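Local coordinates for protein inositol-1,4,5-trisphosphate 5-phosphatase 1 (Schizosaccharomyces pombe, PDB 1I9Z) that removes the 5-phosphate from soluble and lipid inositol phosphates, here as the catalytic domain of a synaptojanin-like protein involved in membrane trafficking, at residues Y155-L160 against V320-K325; I285-E290 against A311-N316; T172-R177 against N238-T243. All coordinates share one frame; numbering follows the deposited sequence.

Contact 1 of 3, residues Y155-L160 against V320-K325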
loop_
_atom_site.group_PDB
_atom_site.type_symbol
_atom_site.label_atom_id
_atom_site.label_comp_id
_atom_site.label_asym_id
_atom_site.label_seq_id
_atom_site.Cartn_x
_atom_site.Cartn_y
_atom_site.Cartn_z
ATOM N N TYR A 155 -0.452 -7.112 13.255
ATOM C CA TYR A 155 0.942 -7.405 13.590
ATOM C C TYR A 155 0.937 -7.038 15.097
ATOM O O TYR A 155 0.888 -5.858 15.503
ATOM C CB TYR A 155 1.927 -6.592 12.765
ATOM C CG TYR A 155 3.350 -7.066 12.962
ATOM C CD1 TYR A 155 4.062 -7.638 11.905
ATOM C CD2 TYR A 155 3.994 -6.939 14.203
ATOM C CE1 TYR A 155 5.353 -8.062 12.055
ATOM C CE2 TYR A 155 5.324 -7.376 14.376
ATOM C CZ TYR A 155 5.984 -7.937 13.297
ATOM O OH TYR A 155 7.259 -8.403 13.414
ATOM N N GLU A 156 0.979 -8.095 15.911
ATOM C CA GLU A 156 0.780 -7.939 17.352
ATOM C C GLU A 156 -0.579 -7.229 17.468
ATOM O O GLU A 156 -1.547 -7.692 16.866
ATOM C CB GLU A 156 1.924 -7.157 18.003
ATOM C CG GLU A 156 3.260 -7.895 18.000
ATOM C CD GLU A 156 3.304 -9.266 18.740
ATOM O OE1 GLU A 156 2.383 -9.658 19.472
ATOM O OE2 GLU A 156 4.306 -9.967 18.551
ATOM N N ASP A 157 -0.684 -6.106 18.191
ATOM C CA ASP A 157 -1.986 -5.473 18.306
ATOM C C ASP A 157 -2.176 -4.260 17.387
ATOM O O ASP A 157 -2.998 -3.381 17.665
ATOM C CB ASP A 157 -2.251 -5.051 19.753
ATOM C CG ASP A 157 -2.303 -6.251 20.708
ATOM O OD1 ASP A 157 -1.271 -6.662 21.236
ATOM O OD2 ASP A 157 -3.395 -6.793 20.895
ATOM N N THR A 158 -1.426 -4.210 16.300
ATOM C CA THR A 158 -1.545 -3.088 15.376
ATOM C C THR A 158 -2.165 -3.622 14.083
ATOM O O THR A 158 -1.667 -4.629 13.584
ATOM C CB THR A 158 -0.136 -2.517 15.092
ATOM O OG1 THR A 158 0.395 -1.943 16.319
ATOM C CG2 THR A 158 -0.229 -1.423 14.005
ATOM N N GLY A 159 -3.188 -2.952 13.534
ATOM C CA GLY A 159 -3.855 -3.435 12.311
ATOM C C GLY A 159 -3.357 -2.788 11.019
ATOM O O GLY A 159 -3.245 -1.559 10.974
ATOM N N LEU A 160 -3.001 -3.603 10.008
ATOM C CA LEU A 160 -2.536 -3.051 8.744
ATOM C C LEU A 160 -3.395 -3.519 7.577
ATOM O O LEU A 160 -3.828 -4.662 7.553
ATOM C CB LEU A 160 -1.071 -3.456 8.499
ATOM C CG LEU A 160 -0.057 -2.971 9.558
ATOM C CD1 LEU A 160 0.141 -4.109 10.613
ATOM C CD2 LEU A 160 1.254 -2.615 8.830
ATOM N N VAL A 320 0.364 -5.432 23.374
ATOM C CA VAL A 320 -0.270 -5.171 24.660
ATOM C C VAL A 320 -0.486 -6.445 25.477
ATOM O O VAL A 320 -1.032 -7.401 24.967
ATOM C CB VAL A 320 -1.657 -4.531 24.458
ATOM C CG1 VAL A 320 -2.291 -4.194 25.821
ATOM C CG2 VAL A 320 -1.537 -3.253 23.596
ATOM N N ASP A 321 -0.041 -6.452 26.736
ATOM C CA ASP A 321 -0.268 -7.596 27.645
ATOM C C ASP A 321 -1.700 -7.303 28.147
ATOM O O ASP A 321 -1.881 -6.487 29.048
ATOM C CB ASP A 321 0.732 -7.529 28.800
ATOM C CG ASP A 321 0.615 -8.714 29.753
ATOM O OD1 ASP A 321 -0.518 -9.192 29.987
ATOM O OD2 ASP A 321 1.673 -9.146 30.259
ATOM N N ARG A 322 -2.710 -7.922 27.542
ATOM C CA ARG A 322 -4.106 -7.649 27.902
ATOM C C ARG A 322 -4.462 -8.015 29.333
ATOM O O ARG A 322 -5.263 -7.334 29.988
ATOM C CB ARG A 322 -5.065 -8.383 26.959
ATOM C CG ARG A 322 -4.928 -8.016 25.513
ATOM C CD ARG A 322 -5.430 -6.606 25.240
ATOM N NE ARG A 322 -5.208 -6.220 23.843
ATOM C CZ ARG A 322 -5.496 -5.015 23.330
ATOM N NH1 ARG A 322 -6.028 -4.053 24.091
ATOM N NH2 ARG A 322 -5.247 -4.763 22.038
ATOM N N GLU A 323 -3.873 -9.112 29.795
ATOM C CA GLU A 323 -4.095 -9.614 31.142
ATOM C C GLU A 323 -3.609 -8.567 32.145
ATOM O O GLU A 323 -4.359 -8.134 33.028
ATOM C CB GLU A 323 -3.317 -10.917 31.319
ATOM C CG GLU A 323 -3.664 -11.695 32.569
ATOM C CD GLU A 323 -2.927 -13.042 32.646
ATOM O OE1 GLU A 323 -3.205 -13.809 33.605
ATOM O OE2 GLU A 323 -2.076 -13.332 31.758
ATOM N N LYS A 324 -2.351 -8.159 31.980
ATOM C CA LYS A 324 -1.722 -7.181 32.855
ATOM C C LYS A 324 -2.437 -5.831 32.858
ATOM O O LYS A 324 -2.479 -5.144 33.881
ATOM C CB LYS A 324 -0.254 -6.979 32.468
ATOM C CG LYS A 324 0.487 -6.127 33.481
ATOM C CD LYS A 324 1.931 -5.845 33.108
ATOM C CE LYS A 324 2.784 -7.096 32.987
ATOM N NZ LYS A 324 4.217 -6.728 32.692
ATOM N N LYS A 325 -2.999 -5.460 31.715
ATOM C CA LYS A 325 -3.715 -4.200 31.578
ATOM C C LYS A 325 -5.092 -4.262 32.222
ATOM O O LYS A 325 -5.558 -3.272 32.772
ATOM C CB LYS A 325 -3.891 -3.828 30.097
ATOM C CG LYS A 325 -4.655 -2.533 29.869
ATOM C CD LYS A 325 -5.037 -2.332 28.401
ATOM C CE LYS A 325 -5.879 -1.092 28.227
ATOM N NZ LYS A 325 -6.492 -0.957 26.874
#
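The guanidinium of Arg-322 receives Asp-157 OD2 at its edge, near its plane, while one of its faces is covered by Val-320 CB, 3.9 Å above the centre. The two flat groups stand steeply to each other, carboxylate and guanidinium planes 77° apart. Arg-322 NH2 meets Asp-157 OD2 from above the carboxylate plane, in a salt bridge of 3.0 Å. The other oxygen, OD1, accepts a nearly straight bond of 3.0 Å from Val-320 N (174°), so one carboxylate links a backbone amide to a charged side chain. Arg-322 reaches it because its chain bends at chi2 (-70°), carrying the guanidinium back over Val-320. An alanine in place of Asp-157 would probably leave the Val-320 amide without this acceptor and the Arg-322 guanidinium without its counter-charge, more able to swing into solvent. Just beyond Val-320, Asp-321 N-caps the following helix, its OD1 accepting from Lys-324 N at 2.9 Å. Asp-157 itself follows Glu-156 in a type II' turn from Tyr-155 to Thr-158, closed by backbone bonds in both directions between these end residues: the classic two-residue beta-hairpin, here fastened at its tip to a strand-to-helix junction.

Contact 2 of 3, residues I285-E290 against A311-N316; sequences ILYRGE and ATYEAN
Two tyrosines, Tyr-287 and Tyr-313, make the aromatic part of this contact, an offset edge-to-face pair in which Tyr-313 presents its edge to the face of Tyr-287. Their centroids are 5.5 Å apart and their planes at 64°, and the nearest atoms are Tyr-287 CD2 and Tyr-313 CE2, at 3.6 Å. Each ring is aimed by its first torsion: Tyr-287 holds CG between its backbone N and carbonyl carbon (chi1 67°), whereas Tyr-313 holds CG beside its N. Pro-293, on strand 292-298, touches both tyrosines.

The aliphatic part is carried by Ile-285, which uses two branches. Its CD1 packs on Ala-311 CB at 3.6 Å. The CG2 methyl also touches that alanine and meets Tyr-313 OH at 3.3 Å, approaching at the edge of the ring. On its own side Ile-285 is backed by Val-203 and Phe-205 of strand 201-205.

The polar part runs through water. One molecule donates to Glu-290 O at 2.9 Å and, at greater length, to Glu-314 O; it accepts from Asn-316 N at 2.8 Å. Three backbone groups are thus joined at the C-terminal ends of the two segments.

The axes of strands 285-288 and 311-316 come within 9.1 Å and are 19° from parallel, a spacing of facing layers rather than of paired neighbours. Strand 283-288 borders one mixed sheet and strand 309-320 belongs to the other, so the residues meet between the two sheets of the beta-sandwich that defines the DNase I-like fold.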
loop_
_atom_site.group_PDB
_atom_site.type_symbol
_atom_site.label_atom_id
_atom_site.label_comp_id
_atom_site.label_asym_id
_atom_site.label_seq_id
_atom_site.Cartn_x
_atom_site.Cartn_y
_atom_site.Cartn_z
ATOM N N ILE A 285 1.670 5.361 -4.874
ATOM C CA ILE A 285 1.538 4.672 -3.571
ATOM C C ILE A 285 1.135 5.757 -2.588
ATOM O O ILE A 285 1.835 6.753 -2.484
ATOM C CB ILE A 285 2.857 4.010 -3.157
ATOM C CG1 ILE A 285 3.200 2.919 -4.177
ATOM C CG2 ILE A 285 2.788 3.352 -1.764
ATOM C CD1 ILE A 285 4.763 2.485 -4.034
ATOM N N LEU A 286 0.002 5.557 -1.915
ATOM C CA LEU A 286 -0.560 6.509 -0.937
ATOM C C LEU A 286 -0.730 5.798 0.415
ATOM O O LEU A 286 -0.957 4.570 0.427
ATOM C CB LEU A 286 -1.964 6.966 -1.375
ATOM C CG LEU A 286 -2.018 7.497 -2.817
ATOM C CD1 LEU A 286 -3.514 7.805 -3.090
ATOM C CD2 LEU A 286 -1.114 8.745 -3.028
ATOM N N TYR A 287 -0.640 6.531 1.550
ATOM C CA TYR A 287 -0.778 5.837 2.827
ATOM C C TYR A 287 -1.635 6.663 3.758
ATOM O O TYR A 287 -1.748 7.917 3.618
ATOM C CB TYR A 287 0.595 5.562 3.484
ATOM C CG TYR A 287 1.331 6.836 3.942
ATOM C CD1 TYR A 287 1.184 7.321 5.248
ATOM C CD2 TYR A 287 2.138 7.537 3.071
ATOM C CE1 TYR A 287 1.841 8.504 5.664
ATOM C CE2 TYR A 287 2.797 8.717 3.460
ATOM C CZ TYR A 287 2.625 9.182 4.778
ATOM O OH TYR A 287 3.243 10.354 5.158
ATOM N N ARG A 288 -2.248 5.964 4.687
ATOM C CA ARG A 288 -3.121 6.638 5.614
ATOM C C ARG A 288 -2.772 6.086 6.985
ATOM O O ARG A 288 -2.585 4.866 7.150
ATOM C CB ARG A 288 -4.569 6.379 5.255
ATOM C CG ARG A 288 -5.469 7.159 6.169
ATOM C CD ARG A 288 -6.824 6.579 6.381
ATOM N NE ARG A 288 -7.830 7.232 5.574
ATOM C CZ ARG A 288 -9.093 7.474 5.949
ATOM N NH1 ARG A 288 -9.546 7.132 7.161
ATOM N NH2 ARG A 288 -9.924 8.026 5.077
ATOM N N GLY A 289 -2.649 6.978 7.968
ATOM C CA GLY A 289 -2.265 6.538 9.298
ATOM C C GLY A 289 -0.831 6.948 9.555
ATOM O O GLY A 289 -0.115 7.422 8.617
ATOM N N GLU A 290 -0.374 6.722 10.788
ATOM C CA GLU A 290 0.956 7.151 11.207
ATOM C C GLU A 290 2.196 6.373 10.816
ATOM O O GLU A 290 3.092 6.201 11.622
ATOM C CB GLU A 290 0.994 7.416 12.741
ATOM C CG GLU A 290 -0.071 8.401 13.255
ATOM C CD GLU A 290 -0.238 9.676 12.396
ATOM O OE1 GLU A 290 0.774 10.357 12.058
ATOM O OE2 GLU A 290 -1.411 10.015 12.069
ATOM N N ALA A 311 7.880 2.096 -2.444
ATOM C CA ALA A 311 7.909 3.058 -1.355
ATOM C C ALA A 311 8.342 2.244 -0.140
ATOM O O ALA A 311 8.058 1.018 -0.073
ATOM C CB ALA A 311 6.484 3.679 -1.118
ATOM N N THR A 312 9.038 2.897 0.814
ATOM C CA THR A 312 9.419 2.202 2.040
ATOM C C THR A 312 8.832 2.931 3.256
ATOM O O THR A 312 8.626 4.172 3.240
ATOM C CB THR A 312 10.950 2.114 2.187
ATOM O OG1 THR A 312 11.515 3.428 2.067
ATOM C CG2 THR A 312 11.523 1.227 1.132
ATOM N N TYR A 313 8.554 2.165 4.297
ATOM C CA TYR A 313 7.983 2.715 5.536
ATOM C C TYR A 313 8.521 2.019 6.776
ATOM O O TYR A 313 9.038 0.884 6.712
ATOM C CB TYR A 313 6.477 2.486 5.603
ATOM C CG TYR A 313 5.702 3.037 4.435
ATOM C CD1 TYR A 313 5.406 2.252 3.314
ATOM C CD2 TYR A 313 5.304 4.366 4.441
ATOM C CE1 TYR A 313 4.721 2.793 2.195
ATOM C CE2 TYR A 313 4.615 4.939 3.334
ATOM C CZ TYR A 313 4.334 4.135 2.207
ATOM O OH TYR A 313 3.670 4.650 1.147
ATOM N N GLU A 314 8.411 2.730 7.897
ATOM C CA GLU A 314 8.697 2.140 9.191
ATOM C C GLU A 314 7.339 2.185 9.819
ATOM O O GLU A 314 6.669 3.210 9.732
ATOM C CB GLU A 314 9.664 2.965 10.023
ATOM C CG GLU A 314 11.096 2.689 9.676
ATOM C CD GLU A 314 12.040 3.390 10.642
ATOM O OE1 GLU A 314 12.047 4.645 10.692
ATOM O OE2 GLU A 314 12.756 2.666 11.353
ATOM N N ALA A 315 6.922 1.094 10.464
ATOM C CA ALA A 315 5.603 1.054 11.061
ATOM C C ALA A 315 5.775 0.670 12.520
ATOM O O ALA A 315 6.339 -0.390 12.821
ATOM C CB ALA A 315 4.728 0.007 10.343
ATOM N N ASN A 316 5.347 1.569 13.406
ATOM C CA ASN A 316 5.433 1.327 14.821
ATOM C C ASN A 316 4.315 0.386 15.195
ATOM O O ASN A 316 3.144 0.655 14.922
ATOM C CB ASN A 316 5.299 2.631 15.613
ATOM C CG ASN A 316 5.529 2.392 17.111
ATOM O OD1 ASN A 316 4.585 2.313 17.899
ATOM N ND2 ASN A 316 6.795 2.216 17.490
HETATM O O HOH W 1 5.019 4.200 12.380
#

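Contact 3 of 3, residues T172-R177 against N238-T243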
loop_
_atom_site.group_PDB
_atom_site.type_symbol
_atom_site.label_atom_id
_atom_site.label_comp_id
_atom_site.label_asym_id
_atom_site.label_seq_id
_atom_site.Cartn_x
_atom_site.Cartn_y
_atom_site.Cartn_z
ATOM N N THR A 172 -8.952 11.874 -20.241
ATOM C CA THR A 172 -9.744 12.870 -19.513
ATOM C C THR A 172 -10.721 12.352 -18.443
ATOM O O THR A 172 -11.268 13.140 -17.681
ATOM C CB THR A 172 -10.621 13.682 -20.486
ATOM O OG1 THR A 172 -11.625 12.803 -20.990
ATOM C CG2 THR A 172 -9.800 14.234 -21.662
ATOM N N ASN A 173 -10.933 11.041 -18.369
ATOM C CA ASN A 173 -11.962 10.557 -17.456
ATOM C C ASN A 173 -11.591 10.360 -16.024
ATOM O O ASN A 173 -11.745 9.241 -15.457
ATOM C CB ASN A 173 -12.568 9.276 -18.000
ATOM C CG ASN A 173 -11.588 8.246 -18.143
ATOM O OD1 ASN A 173 -10.467 8.506 -18.628
ATOM N ND2 ASN A 173 -11.956 7.012 -17.757
ATOM N N TYR A 174 -11.115 11.438 -15.409
ATOM C CA TYR A 174 -10.766 11.347 -14.018
ATOM C C TYR A 174 -12.046 11.261 -13.187
ATOM O O TYR A 174 -12.001 10.720 -12.075
ATOM C CB TYR A 174 -9.838 12.498 -13.558
ATOM C CG TYR A 174 -10.448 13.876 -13.645
ATOM C CD1 TYR A 174 -11.378 14.298 -12.687
ATOM C CD2 TYR A 174 -10.140 14.743 -14.703
ATOM C CE1 TYR A 174 -12.005 15.572 -12.792
ATOM C CE2 TYR A 174 -10.767 16.014 -14.811
ATOM C CZ TYR A 174 -11.697 16.407 -13.862
ATOM O OH TYR A 174 -12.418 17.608 -14.006
ATOM N N ASP A 175 -13.197 11.696 -13.712
ATOM C CA ASP A 175 -14.422 11.513 -12.873
ATOM C C ASP A 175 -14.683 9.990 -12.699
ATOM O O ASP A 175 -15.146 9.529 -11.652
ATOM C CB ASP A 175 -15.671 12.104 -13.522
ATOM C CG ASP A 175 -15.661 13.618 -13.541
ATOM O OD1 ASP A 175 -15.018 14.238 -12.677
ATOM O OD2 ASP A 175 -16.341 14.183 -14.423
ATOM N N GLU A 176 -14.393 9.225 -13.733
ATOM C CA GLU A 176 -14.619 7.776 -13.604
ATOM C C GLU A 176 -13.596 7.173 -12.603
ATOM O O GLU A 176 -13.946 6.277 -11.832
ATOM C CB GLU A 176 -14.516 7.097 -14.958
ATOM C CG GLU A 176 -14.902 5.597 -14.853
ATOM C CD GLU A 176 -14.821 4.838 -16.185
ATOM O OE1 GLU A 176 -14.549 5.472 -17.249
ATOM O OE2 GLU A 176 -15.018 3.590 -16.130
ATOM N N ARG A 177 -12.331 7.612 -12.627
ATOM C CA ARG A 177 -11.395 7.108 -11.620
ATOM C C ARG A 177 -11.875 7.516 -10.221
ATOM O O ARG A 177 -11.749 6.771 -9.239
ATOM C CB ARG A 177 -9.975 7.698 -11.872
ATOM C CG ARG A 177 -9.364 7.140 -13.164
ATOM C CD ARG A 177 -7.956 7.652 -13.376
ATOM N NE ARG A 177 -7.895 8.879 -14.214
ATOM C CZ ARG A 177 -7.985 8.867 -15.563
ATOM N NH1 ARG A 177 -7.863 9.994 -16.286
ATOM N NH2 ARG A 177 -8.271 7.743 -16.215
ATOM N N ASN A 238 -3.313 14.625 -7.820
ATOM C CA ASN A 238 -3.032 15.696 -6.864
ATOM C C ASN A 238 -4.225 16.644 -6.791
ATOM O O ASN A 238 -4.653 17.068 -5.666
ATOM C CB ASN A 238 -1.787 16.475 -7.307
ATOM C CG ASN A 238 -1.522 17.730 -6.429
ATOM O OD1 ASN A 238 -1.247 17.631 -5.252
ATOM N ND2 ASN A 238 -1.607 18.881 -7.039
ATOM N N LYS A 239 -4.765 16.962 -7.955
ATOM C CA LYS A 239 -5.885 17.923 -8.047
ATOM C C LYS A 239 -7.089 17.377 -7.312
ATOM O O LYS A 239 -7.666 18.115 -6.508
ATOM C CB LYS A 239 -6.244 18.253 -9.506
ATOM C CG LYS A 239 -7.350 19.339 -9.721
ATOM C CD LYS A 239 -7.623 19.471 -11.269
ATOM C CE LYS A 239 -8.744 20.431 -11.709
ATOM N NZ LYS A 239 -9.346 20.010 -13.080
ATOM N N GLN A 240 -7.441 16.102 -7.537
ATOM C CA GLN A 240 -8.612 15.493 -6.848
ATOM C C GLN A 240 -8.378 15.188 -5.382
ATOM O O GLN A 240 -9.336 15.222 -4.592
ATOM C CB GLN A 240 -9.085 14.228 -7.527
ATOM C CG GLN A 240 -9.358 14.434 -9.009
ATOM C CD GLN A 240 -10.381 15.515 -9.249
ATOM O OE1 GLN A 240 -11.591 15.320 -9.043
ATOM N NE2 GLN A 240 -9.907 16.656 -9.682
ATOM N N MET A 241 -7.148 14.900 -4.979
ATOM C CA MET A 241 -6.912 14.676 -3.570
ATOM C C MET A 241 -6.998 16.019 -2.813
ATOM O O MET A 241 -7.452 16.056 -1.657
ATOM C CB MET A 241 -5.536 14.032 -3.320
ATOM C CG MET A 241 -5.561 12.508 -3.768
ATOM S SD MET A 241 -3.985 11.756 -3.500
ATOM C CE MET A 241 -3.819 11.884 -1.699
ATOM N N LEU A 242 -6.546 17.097 -3.439
ATOM C CA LEU A 242 -6.568 18.400 -2.767
ATOM C C LEU A 242 -7.966 18.839 -2.339
ATOM O O LEU A 242 -8.138 19.532 -1.303
ATOM C CB LEU A 242 -5.926 19.476 -3.654
ATOM C CG LEU A 242 -4.390 19.300 -3.570
ATOM C CD1 LEU A 242 -3.706 20.401 -4.361
ATOM C CD2 LEU A 242 -3.890 19.321 -2.072
ATOM N N THR A 243 -8.951 18.456 -3.126
ATOM C CA THR A 243 -10.337 18.790 -2.805
ATOM C C THR A 243 -11.040 17.799 -1.854
ATOM O O THR A 243 -12.225 17.979 -1.542
ATOM C CB THR A 243 -11.131 18.818 -4.069
ATOM O OG1 THR A 243 -11.380 17.481 -4.478
ATOM C CG2 THR A 243 -10.339 19.521 -5.174
#
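Gln-240 OE1 is held by a hydrogen bond with Lys-245 NZ and also lies against the ring of Tyr-174, 3.8 Å from CE1. The whole amide shares in this: Gln-240 CD comes to 3.8 Å from Tyr-174 CD1, and NE2 is 3.9 Å from CE1. The amide is neither stacked on the ring nor perpendicular to it, the planes standing 44° apart. The tyrosine is brought here by a CG set between backbone N and carbonyl carbon (chi1 63°), and the glutamine folds to meet it, its chain bent at chi2. Lys-239, extended beyond CG, crosses obliquely toward the hydroxyl end of the ring, with NZ 4.0 Å from Tyr-174 OH. That is proximity rather than bonding, so the contact between the segments rests on van der Waals touch.

The start of helix 174-187 is organised locally. Asn-173 occupies the N-cap position without capping through its side chain; instead its ND2 donates to Glu-176 OE1 at 3.1 Å, and also bonds to Ala-169 O. Arg-177 binds Ala-168 O and Gly-170 O as well as Gln-236 OE1, and makes a cation-pi contact with Tyr-210. Ala-169 and Gly-170 line the pocket of D-myo-inositol 1,4-bisphosphate; the bound ligand is about 11 Å from the Tyr-174 side chain. Helix 174-187, which follows strand 158-166 through that pocket loop, thus lays its first turn against the middle of the short helix 236-242.

How the contacts relate
Contact 1 opens first along the chain, at the hairpin of 155-160, and closes last, at 320-325, so its loop encloses the other two. Within it, contact 3 opens at 172-177, soon after strand 158-166, and closes at 238-243. Contact 2 then opens at 285-290 and closes at 311-316; contacts 2 and 3 are in series, and none cross. Contact 2 joins the two sheets, contact 1 ties a hairpin of one sheet to the end of a strand of the other and the C-terminal helix that follows it, and contact 3 pairs two helices across the chain's centre from contact 1. Contact 2 touches both neighbours, through Asn-316 near Thr-158 and through Leu-286 CD1, 4.0 Å from Met-241 SD.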